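Local structure of RagA protein (Porphyromonas gingivalis, 6SLN) at residues A698-Y703 and V737-K742; Q125-Q130 and S756-Y761; D629-M634 and G686-A691; V144-T149 and M183-D188. The protein probably imports nutrients across the outer membrane as a TonB-dependent receptor, a beta-barrel closed from inside by a plug domain. All blocks are in the same frame, centred on the assembly; numbering follows the deposited sequence.

Interaction 1: residues A698-Y703 and V737-K742; sequences AEVDFY and VDLSLK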
# COMPACT_ATOMS: atom_id res chain seq x y z
N ALA A 698 -44.66 -23.61 26.22
CA ALA A 698 -44.58 -24.09 24.85
C ALA A 698 -44.96 -22.95 23.92
O ALA A 698 -45.61 -21.98 24.33
CB ALA A 698 -45.47 -25.30 24.62
N GLU A 699 -44.54 -23.07 22.67
CA GLU A 699 -44.90 -22.10 21.64
C GLU A 699 -44.83 -22.77 20.29
O GLU A 699 -43.79 -23.33 19.92
CB GLU A 699 -43.99 -20.88 21.69
CG GLU A 699 -44.34 -19.84 20.65
CD GLU A 699 -44.46 -18.45 21.23
OE1 GLU A 699 -45.17 -17.61 20.62
OE2 GLU A 699 -43.86 -18.20 22.30
N VAL A 700 -45.95 -22.74 19.56
CA VAL A 700 -46.03 -23.16 18.17
C VAL A 700 -46.25 -21.91 17.32
O VAL A 700 -46.99 -21.00 17.72
CB VAL A 700 -47.15 -24.19 17.91
CG1 VAL A 700 -46.86 -24.93 16.63
CG2 VAL A 700 -47.28 -25.16 19.05
N ASP A 701 -45.60 -21.87 16.16
CA ASP A 701 -45.75 -20.76 15.22
C ASP A 701 -45.81 -21.34 13.81
O ASP A 701 -44.83 -21.92 13.34
CB ASP A 701 -44.60 -19.77 15.35
CG ASP A 701 -44.90 -18.65 16.31
OD1 ASP A 701 -45.60 -17.70 15.90
OD2 ASP A 701 -44.45 -18.73 17.48
N PHE A 702 -46.95 -21.20 13.16
CA PHE A 702 -47.09 -21.56 11.75
C PHE A 702 -46.91 -20.31 10.92
O PHE A 702 -47.56 -19.29 11.16
CB PHE A 702 -48.46 -22.19 11.48
CG PHE A 702 -48.77 -22.38 10.01
CD1 PHE A 702 -48.28 -23.48 9.32
CD2 PHE A 702 -49.54 -21.45 9.31
CE1 PHE A 702 -48.56 -23.66 7.96
CE2 PHE A 702 -49.83 -21.62 7.95
CZ PHE A 702 -49.34 -22.73 7.28
N TYR A 703 -46.04 -20.39 9.92
CA TYR A 703 -45.79 -19.26 9.05
C TYR A 703 -45.85 -19.68 7.59
O TYR A 703 -45.70 -20.86 7.25
CB TYR A 703 -44.42 -18.65 9.32
CG TYR A 703 -43.30 -19.59 8.99
CD1 TYR A 703 -42.73 -19.62 7.73
CD2 TYR A 703 -42.82 -20.47 9.95
CE1 TYR A 703 -41.71 -20.49 7.43
CE2 TYR A 703 -41.79 -21.34 9.66
CZ TYR A 703 -41.24 -21.34 8.40
OH TYR A 703 -40.22 -22.21 8.11
N VAL A 737 -43.15 -24.71 10.23
CA VAL A 737 -43.70 -24.75 11.58
C VAL A 737 -42.57 -24.49 12.58
O VAL A 737 -41.43 -24.89 12.35
CB VAL A 737 -44.38 -26.10 11.85
CG1 VAL A 737 -44.61 -26.30 13.34
CG2 VAL A 737 -45.70 -26.16 11.10
N ASP A 738 -42.89 -23.79 13.67
CA ASP A 738 -41.95 -23.45 14.73
C ASP A 738 -42.49 -24.02 16.03
O ASP A 738 -43.51 -23.54 16.53
CB ASP A 738 -41.78 -21.94 14.85
CG ASP A 738 -40.68 -21.39 13.97
OD1 ASP A 738 -40.29 -20.21 14.17
OD2 ASP A 738 -40.21 -22.12 13.07
N LEU A 739 -41.82 -25.02 16.59
CA LEU A 739 -42.23 -25.61 17.86
C LEU A 739 -41.13 -25.43 18.90
O LEU A 739 -39.96 -25.69 18.62
CB LEU A 739 -42.57 -27.09 17.71
CG LEU A 739 -42.97 -27.75 19.04
CD1 LEU A 739 -44.12 -26.99 19.69
CD2 LEU A 739 -43.34 -29.20 18.85
N SER A 740 -41.52 -24.99 20.10
CA SER A 740 -40.58 -24.70 21.17
C SER A 740 -41.19 -25.14 22.49
O SER A 740 -42.35 -24.83 22.78
CB SER A 740 -40.23 -23.20 21.18
OG SER A 740 -39.71 -22.78 22.42
N LEU A 741 -40.42 -25.90 23.27
CA LEU A 741 -40.86 -26.43 24.56
C LEU A 741 -39.78 -26.21 25.60
O LEU A 741 -38.58 -26.39 25.34
CB LEU A 741 -41.16 -27.93 24.47
CG LEU A 741 -41.89 -28.36 23.21
CD1 LEU A 741 -41.82 -29.87 23.07
CD2 LEU A 741 -43.34 -27.86 23.23
N LYS A 742 -40.20 -25.82 26.80
CA LYS A 742 -39.31 -25.61 27.93
C LYS A 742 -40.03 -26.11 29.17
O LYS A 742 -41.26 -26.06 29.25
CB LYS A 742 -38.89 -24.13 28.04
CG LYS A 742 -38.21 -23.70 29.34
CD LYS A 742 -39.21 -23.20 30.40
CE LYS A 742 -38.51 -22.83 31.71
NZ LYS A 742 -38.33 -23.98 32.65
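Two neighbouring antiparallel strands of the TonB-dependent receptor barrel meet here. Segments 698-703 and 737-742 run 175° apart in direction. Side chains alternate between the barrel's two faces. Ala698, Val700, Phe702, Val737, Leu739 and Leu741 form an apolar outer face, which probably meets lipid. On that face Val700 and Leu739 cross obliquely, and Val700 CG2 touches Leu739 CD1 at 3.7 Å. Leu741 reaches over with its tip, CD2 lying 3.6 Å from Ala698 CB. Phe702 and Val737 cross at about a right angle. Val737 CG2 comes to the edge of the phenyl ring, near its plane, 4.1 Å from Phe702 CD1.

The opposite face is polar. Asp701 CB and Asp738 CB are 3.6 Å apart. Their carboxylates do not touch. Asp701 is held by Asn684; Asp738 has several partners, Asn760 and the plug residues His147 and Lys187. Tyr703 has CG in the crowded position between N and carbonyl carbon (chi1 64°). This turns its ring across Asp738, while its OH bonds to Asn762. The two Asp residues are an antiparallel hydrogen-bonded backbone pair, Asp701 N to Asp738 O at 2.7 Å and Asp738 N to Asp701 O at 2.7 Å, both in the carbonyl plane.

Interaction 2: residues Q125-Q130 and S756-Y761; sequences QVAGMQ and SANFNY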
# COMPACT_ATOMS: atom_id res chain seq x y z
N GLN A 125 -30.67 -23.99 19.23
CA GLN A 125 -31.17 -23.25 20.38
C GLN A 125 -32.44 -22.44 20.10
O GLN A 125 -33.19 -22.13 21.04
CB GLN A 125 -30.08 -22.30 20.91
CG GLN A 125 -28.84 -23.01 21.43
CD GLN A 125 -29.15 -23.97 22.55
OE1 GLN A 125 -29.77 -23.59 23.55
NE2 GLN A 125 -28.72 -25.22 22.40
N VAL A 126 -32.71 -22.09 18.85
CA VAL A 126 -33.87 -21.27 18.52
C VAL A 126 -34.67 -21.92 17.40
O VAL A 126 -34.13 -22.18 16.32
CB VAL A 126 -33.46 -19.84 18.14
CG1 VAL A 126 -34.68 -19.02 17.78
CG2 VAL A 126 -32.70 -19.19 19.28
N ALA A 127 -35.95 -22.15 17.65
CA ALA A 127 -36.84 -22.76 16.65
C ALA A 127 -36.88 -21.91 15.38
O ALA A 127 -37.14 -20.71 15.44
CB ALA A 127 -38.25 -22.91 17.23
N GLY A 128 -36.61 -22.55 14.24
CA GLY A 128 -36.68 -21.89 12.96
C GLY A 128 -35.39 -21.27 12.49
O GLY A 128 -35.33 -20.78 11.35
N MET A 129 -34.34 -21.26 13.31
CA MET A 129 -33.08 -20.65 12.93
C MET A 129 -32.07 -21.76 12.65
O MET A 129 -31.77 -22.56 13.54
CB MET A 129 -32.58 -19.71 14.02
CG MET A 129 -31.28 -19.00 13.70
SD MET A 129 -30.61 -18.16 15.16
CE MET A 129 -30.45 -16.50 14.53
N GLN A 130 -31.57 -21.81 11.40
CA GLN A 130 -30.70 -22.90 10.94
C GLN A 130 -29.25 -22.42 10.91
O GLN A 130 -28.84 -21.70 9.99
CB GLN A 130 -31.14 -23.43 9.58
CG GLN A 130 -30.78 -24.90 9.36
CD GLN A 130 -30.95 -25.39 7.92
OE1 GLN A 130 -31.62 -26.40 7.68
NE2 GLN A 130 -30.33 -24.69 6.97
N SER A 756 -35.17 -28.30 27.62
CA SER A 756 -35.58 -27.36 26.60
C SER A 756 -35.56 -28.12 25.28
O SER A 756 -34.58 -28.80 24.98
CB SER A 756 -34.65 -26.15 26.57
OG SER A 756 -34.54 -25.62 25.26
N ALA A 757 -36.65 -28.04 24.54
CA ALA A 757 -36.77 -28.69 23.25
C ALA A 757 -36.98 -27.64 22.18
O ALA A 757 -37.30 -26.48 22.47
CB ALA A 757 -37.93 -29.71 23.25
N ASN A 758 -36.84 -28.05 20.93
CA ASN A 758 -36.72 -27.07 19.86
C ASN A 758 -36.87 -27.75 18.50
O ASN A 758 -36.23 -28.77 18.25
CB ASN A 758 -35.36 -26.38 20.00
CG ASN A 758 -35.12 -25.36 18.96
OD1 ASN A 758 -35.48 -24.20 19.14
ND2 ASN A 758 -34.51 -25.76 17.86
N PHE A 759 -37.71 -27.20 17.63
CA PHE A 759 -37.95 -27.88 16.35
C PHE A 759 -38.53 -26.92 15.33
O PHE A 759 -39.35 -26.06 15.67
CB PHE A 759 -38.89 -29.08 16.53
CG PHE A 759 -39.31 -29.71 15.23
CD1 PHE A 759 -38.58 -30.77 14.71
CD2 PHE A 759 -40.41 -29.25 14.53
CE1 PHE A 759 -38.95 -31.36 13.51
CE2 PHE A 759 -40.79 -29.84 13.33
CZ PHE A 759 -40.06 -30.90 12.82
N ASN A 760 -38.13 -27.10 14.07
CA ASN A 760 -38.78 -26.45 12.93
C ASN A 760 -38.75 -27.37 11.72
O ASN A 760 -37.71 -27.96 11.42
CB ASN A 760 -38.12 -25.12 12.57
CG ASN A 760 -38.48 -24.64 11.14
OD1 ASN A 760 -37.77 -24.93 10.18
ND2 ASN A 760 -39.57 -23.90 11.02
N TYR A 761 -39.88 -27.48 11.03
CA TYR A 761 -39.92 -28.02 9.69
C TYR A 761 -40.11 -26.88 8.69
O TYR A 761 -40.78 -25.89 8.98
CB TYR A 761 -41.06 -29.03 9.53
CG TYR A 761 -41.17 -29.57 8.12
CD1 TYR A 761 -40.27 -30.51 7.66
CD2 TYR A 761 -42.16 -29.13 7.25
CE1 TYR A 761 -40.34 -31.00 6.38
CE2 TYR A 761 -42.25 -29.62 5.96
CZ TYR A 761 -41.33 -30.56 5.53
OH TYR A 761 -41.39 -31.07 4.24
O HOH W 1 -32.80 -25.13 16.08
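Val126 O is the best-held polar atom of this plug-to-barrel contact, and two donors grip it. The first is Met129 N, which bonds to Val126 O at 3.2 Å and closes a type II beta turn from Val126 to Met129. Gly128 fits the third position of such a turn, with positive phi (91°). The second donor is a water, 3.2 Å from Val126 O. The same water takes a weak bond from Asn758 ND2, so plug and barrel are joined through solvent.

Asn758 has CG anti to its backbone N, which extends the amide toward the turn. Asn758 OD1 lies 2.6 Å from Ala127 N, but the angle is too poor for a hydrogen bond. Ala127 CB sits 3.6 Å from Asn758 OD1 and 3.7 Å from Phe759 O.

Asn760 also has CG anti to the backbone N (chi1 162°). Its CB comes nearest to the plug, 3.4 Å from Gly128 N and 3.6 Å from Gly128 CA. Its ND2 is held by the barrel, with a hydrogen bond to Asp738 OD2 and weak ones to Val737 O and Tyr703 OH.

Segment 125-130 leads into strand 129-132 of the plug, which pairs with strand 143-146. Segment 756-761 lies on barrel strand 752-764, between strands 732-746 and 844-853. Phe759 points away from the plug and packs on Ile844 and on Tyr865 of strand 857-873.

Interaction 3: residues D629-M634 and G686-A691; sequences DLRLKM and GLAAGA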
# COMPACT_ATOMS: atom_id res chain seq x y z
N ASP A 629 -50.93 -19.68 31.32
CA ASP A 629 -50.96 -18.61 30.33
C ASP A 629 -51.24 -19.20 28.96
O ASP A 629 -50.76 -20.29 28.63
CB ASP A 629 -49.65 -17.80 30.30
CG ASP A 629 -49.86 -16.39 29.73
OD1 ASP A 629 -51.01 -16.06 29.38
OD2 ASP A 629 -48.87 -15.62 29.64
N LEU A 630 -52.04 -18.48 28.18
CA LEU A 630 -52.29 -18.82 26.79
C LEU A 630 -52.36 -17.52 26.00
O LEU A 630 -53.06 -16.59 26.42
CB LEU A 630 -53.59 -19.63 26.63
CG LEU A 630 -53.58 -20.68 25.52
CD1 LEU A 630 -54.71 -21.64 25.71
CD2 LEU A 630 -53.68 -20.03 24.15
N ARG A 631 -51.64 -17.46 24.89
CA ARG A 631 -51.69 -16.31 24.00
C ARG A 631 -51.76 -16.78 22.55
O ARG A 631 -51.18 -17.80 22.17
CB ARG A 631 -50.49 -15.38 24.20
CG ARG A 631 -50.46 -14.68 25.55
CD ARG A 631 -49.30 -13.71 25.65
NE ARG A 631 -48.02 -14.34 25.30
CZ ARG A 631 -47.20 -14.90 26.19
NH1 ARG A 631 -47.52 -14.91 27.47
NH2 ARG A 631 -46.06 -15.44 25.78
N LEU A 632 -52.50 -16.01 21.76
CA LEU A 632 -52.69 -16.24 20.33
C LEU A 632 -52.18 -15.01 19.60
O LEU A 632 -52.46 -13.88 20.02
CB LEU A 632 -54.17 -16.54 20.04
CG LEU A 632 -54.77 -16.89 18.68
CD1 LEU A 632 -54.80 -15.69 17.77
CD2 LEU A 632 -54.02 -18.02 18.04
N LYS A 633 -51.41 -15.21 18.54
CA LYS A 633 -50.76 -14.09 17.87
C LYS A 633 -50.67 -14.38 16.38
O LYS A 633 -50.31 -15.49 15.98
CB LYS A 633 -49.36 -13.81 18.44
CG LYS A 633 -48.60 -15.06 18.90
CD LYS A 633 -47.51 -14.74 19.92
CE LYS A 633 -46.26 -14.16 19.27
NZ LYS A 633 -45.43 -15.17 18.53
N MET A 634 -50.99 -13.38 15.56
CA MET A 634 -50.72 -13.49 14.14
C MET A 634 -50.23 -12.17 13.58
O MET A 634 -50.59 -11.09 14.06
CB MET A 634 -51.93 -13.97 13.36
CG MET A 634 -53.11 -13.04 13.40
SD MET A 634 -54.57 -13.99 13.01
CE MET A 634 -54.76 -14.96 14.49
N GLY A 686 -49.35 -17.78 15.49
CA GLY A 686 -48.65 -18.38 16.60
C GLY A 686 -49.53 -18.65 17.80
O GLY A 686 -50.62 -18.10 17.95
N LEU A 687 -49.00 -19.49 18.69
CA LEU A 687 -49.71 -19.84 19.92
C LEU A 687 -48.68 -20.08 21.01
O LEU A 687 -47.94 -21.06 20.96
CB LEU A 687 -50.56 -21.08 19.71
CG LEU A 687 -51.72 -21.20 20.69
CD1 LEU A 687 -52.78 -20.15 20.40
CD2 LEU A 687 -52.32 -22.61 20.68
N ALA A 688 -48.63 -19.17 21.99
CA ALA A 688 -47.85 -19.39 23.20
C ALA A 688 -48.75 -20.01 24.27
O ALA A 688 -49.98 -19.90 24.21
CB ALA A 688 -47.25 -18.07 23.71
N ALA A 689 -48.13 -20.65 25.25
CA ALA A 689 -48.86 -21.21 26.39
C ALA A 689 -47.87 -21.65 27.47
O ALA A 689 -46.67 -21.80 27.22
CB ALA A 689 -49.76 -22.37 25.96
N GLY A 690 -48.41 -21.84 28.68
CA GLY A 690 -47.66 -22.37 29.80
C GLY A 690 -48.61 -22.99 30.81
O GLY A 690 -49.76 -22.56 30.94
N ALA A 691 -48.13 -24.01 31.52
CA ALA A 691 -48.98 -24.77 32.43
C ALA A 691 -48.26 -25.02 33.75
O ALA A 691 -47.04 -24.86 33.85
CB ALA A 691 -49.43 -26.09 31.81
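Leu632 and Leu687 both carry CG anti to the backbone N (chi1 -177° and -157°), and this lays their branches together on one face of the sheet. They cross obliquely, Leu632 CD2 touching Leu687 CD1 at 3.4 Å. Leu630 reaches the same methyl from the other flank, its CD2 being 3.9 Å from Leu687 CD1.

On the other face, Arg631 has CG anti to the carbonyl carbon and bends at chi3 (-53°). The bend brings its guanidinium alongside Ala688, with NH2 3.6 Å from Ala688 CB. It also sets Arg631 NH1 2.7 Å from Asp629 OD2, a salt bridge between alternate residues of one strand.

The strands are antiparallel neighbours in the barrel. Three hydrogen-bonded pairs join them by six bonds. Arg631 N to Ala688 O is nearly straight at hydrogen, at 3.0 Å, though the donor stands above the carbonyl plane. Gly690 N meets Asp629 O in plane, on a lone pair, at 2.8 Å.

Lys633, with CG in the crowded position, bends twice along its chain. Its CG passes Gly686, and its NZ forms a salt bridge with Glu699, two strands along the barrel. The contact therefore joins apolar packing on one face to paired charges on the other, consistent with a lipid-facing outside and a polar inside.

Interaction 4: residues V144-T149 and M183-D188; sequences VEIHGT and MSVLKD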
# COMPACT_ATOMS: atom_id res chain seq x y z
N VAL A 144 -26.44 -18.55 8.77
CA VAL A 144 -27.72 -18.54 9.46
C VAL A 144 -28.84 -18.28 8.45
O VAL A 144 -28.72 -17.39 7.60
CB VAL A 144 -27.77 -17.49 10.58
CG1 VAL A 144 -29.09 -17.60 11.30
CG2 VAL A 144 -26.60 -17.68 11.57
N GLU A 145 -29.92 -19.06 8.56
CA GLU A 145 -31.14 -18.86 7.78
C GLU A 145 -32.34 -19.01 8.71
O GLU A 145 -32.50 -20.06 9.35
CB GLU A 145 -31.25 -19.85 6.61
CG GLU A 145 -30.18 -19.74 5.52
CD GLU A 145 -30.32 -20.79 4.43
OE1 GLU A 145 -31.02 -21.80 4.68
OE2 GLU A 145 -29.74 -20.64 3.33
N ILE A 146 -33.17 -17.97 8.79
CA ILE A 146 -34.37 -17.96 9.63
C ILE A 146 -35.58 -18.28 8.76
O ILE A 146 -35.93 -17.50 7.86
CB ILE A 146 -34.53 -16.60 10.34
CG1 ILE A 146 -33.36 -16.39 11.31
CG2 ILE A 146 -35.92 -16.47 11.00
CD1 ILE A 146 -33.35 -15.04 11.97
N HIS A 147 -36.23 -19.42 9.03
CA HIS A 147 -37.37 -19.90 8.23
C HIS A 147 -36.99 -20.07 6.76
O HIS A 147 -37.64 -19.51 5.86
CB HIS A 147 -38.60 -18.98 8.35
CG HIS A 147 -39.23 -18.94 9.71
ND1 HIS A 147 -40.05 -17.91 10.10
CD2 HIS A 147 -39.18 -19.80 10.75
CE1 HIS A 147 -40.48 -18.13 11.33
NE2 HIS A 147 -39.97 -19.27 11.75
N GLY A 148 -35.92 -20.81 6.50
CA GLY A 148 -35.56 -21.19 5.14
C GLY A 148 -34.68 -20.18 4.43
O GLY A 148 -34.31 -19.13 4.95
N THR A 149 -34.33 -20.53 3.19
CA THR A 149 -33.62 -19.62 2.29
C THR A 149 -34.66 -18.77 1.59
O THR A 149 -35.53 -19.30 0.90
CB THR A 149 -32.79 -20.38 1.26
OG1 THR A 149 -31.88 -21.26 1.92
CG2 THR A 149 -31.98 -19.41 0.41
N MET A 183 -29.62 -12.60 23.55
CA MET A 183 -29.72 -12.54 22.11
C MET A 183 -31.16 -12.87 21.74
O MET A 183 -31.68 -13.93 22.13
CB MET A 183 -28.74 -13.50 21.43
CG MET A 183 -28.96 -13.61 19.95
SD MET A 183 -27.72 -14.67 19.19
CE MET A 183 -26.20 -13.96 19.82
N SER A 184 -31.81 -11.94 21.06
CA SER A 184 -33.18 -12.11 20.61
C SER A 184 -33.19 -12.39 19.11
O SER A 184 -32.51 -11.71 18.34
CB SER A 184 -34.02 -10.87 20.91
OG SER A 184 -33.98 -10.54 22.29
N VAL A 185 -33.92 -13.42 18.70
CA VAL A 185 -34.07 -13.73 17.29
C VAL A 185 -35.49 -13.37 16.89
O VAL A 185 -36.45 -13.89 17.47
CB VAL A 185 -33.73 -15.20 16.98
CG1 VAL A 185 -33.85 -15.48 15.48
CG2 VAL A 185 -32.32 -15.50 17.46
N LEU A 186 -35.61 -12.45 15.93
CA LEU A 186 -36.90 -11.97 15.45
C LEU A 186 -37.22 -12.64 14.12
O LEU A 186 -36.48 -12.48 13.14
CB LEU A 186 -36.89 -10.46 15.31
CG LEU A 186 -36.19 -9.65 16.39
CD1 LEU A 186 -36.36 -8.21 16.07
CD2 LEU A 186 -36.79 -9.95 17.75
N LYS A 187 -38.34 -13.36 14.07
CA LYS A 187 -38.64 -14.25 12.96
C LYS A 187 -39.70 -13.73 11.99
O LYS A 187 -39.70 -14.16 10.83
CB LYS A 187 -39.08 -15.62 13.49
CG LYS A 187 -38.17 -16.17 14.58
CD LYS A 187 -38.41 -17.66 14.84
CE LYS A 187 -38.71 -17.93 16.33
NZ LYS A 187 -39.02 -19.37 16.65
N ASP A 188 -40.58 -12.83 12.41
CA ASP A 188 -41.73 -12.44 11.60
C ASP A 188 -41.77 -10.93 11.36
O ASP A 188 -41.14 -10.14 12.05
CB ASP A 188 -43.04 -12.86 12.27
CG ASP A 188 -43.41 -11.96 13.40
OD1 ASP A 188 -42.77 -12.07 14.46
OD2 ASP A 188 -44.32 -11.14 13.23
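Within the plug domain, the end of strand 143-146 packs against the end of strand 180-186. The strands belong to different sheets, so side chains make the contact. Ile146 and Val185 slide past each other in opposite directions. Ile146 CD1 touches Val185 CG1 at 3.6 Å. Its other branch, CG2, lies anti to the backbone N and rests on Lys187, 4.0 Å from Lys187 CA. Met129 packs on both Ile146 and Val185.

His147 follows with left-handed backbone angles, which turn the chain out of the strand. Its CG is anti to the carbonyl carbon. The ring crosses the Lys187 chain at about a right angle. His147 CE1 is 3.6 Å from Lys187 CB, and His147 NE2 is 3.8 Å from Lys187 CD. Tyr703 of the barrel stacks with the same imidazole. Further round the turn, Thr149 OG1 donates to Glu145 OE2 at 2.6 Å, from above the carboxylate plane.

The polar ends stay apart, His147 NE2 and Lys187 NZ being 5.0 Å from each other. Yet both reach Asp738 OD1 of the barrel, His147 by a hydrogen bond and Lys187 by a salt bridge. Lys187 NZ also bonds to Ala127 O of the plug. The shared carboxylate would favour a charged imidazole, whereas the nearby ammonium would disfavour it. The two effects oppose each other, and the charge of the histidine stays open.

In the fold
Interactions 1 and 3 are strand pairings in the barrel wall, partly buried. Both depend on backbone hydrogen bonds, with apolar side chains on the outer surface and polar ones inside. Strands 678-691 and 696-715 are neighbours, so they share one continuous run of wall. Interactions 2 and 4 are buried. Interaction 4, within the plug, packs side chain on side chain. Interaction 2 joins plug to barrel, setting side chains on a turn backbone with a water bridge. Strands 129-132 and 143-146 tie these two together, and strand 752-764 continues the wall beside interaction 1. Interaction 1 touches all three others. Interaction 3 touches neither interaction 2, its centre about 17 Å away, nor interaction 4.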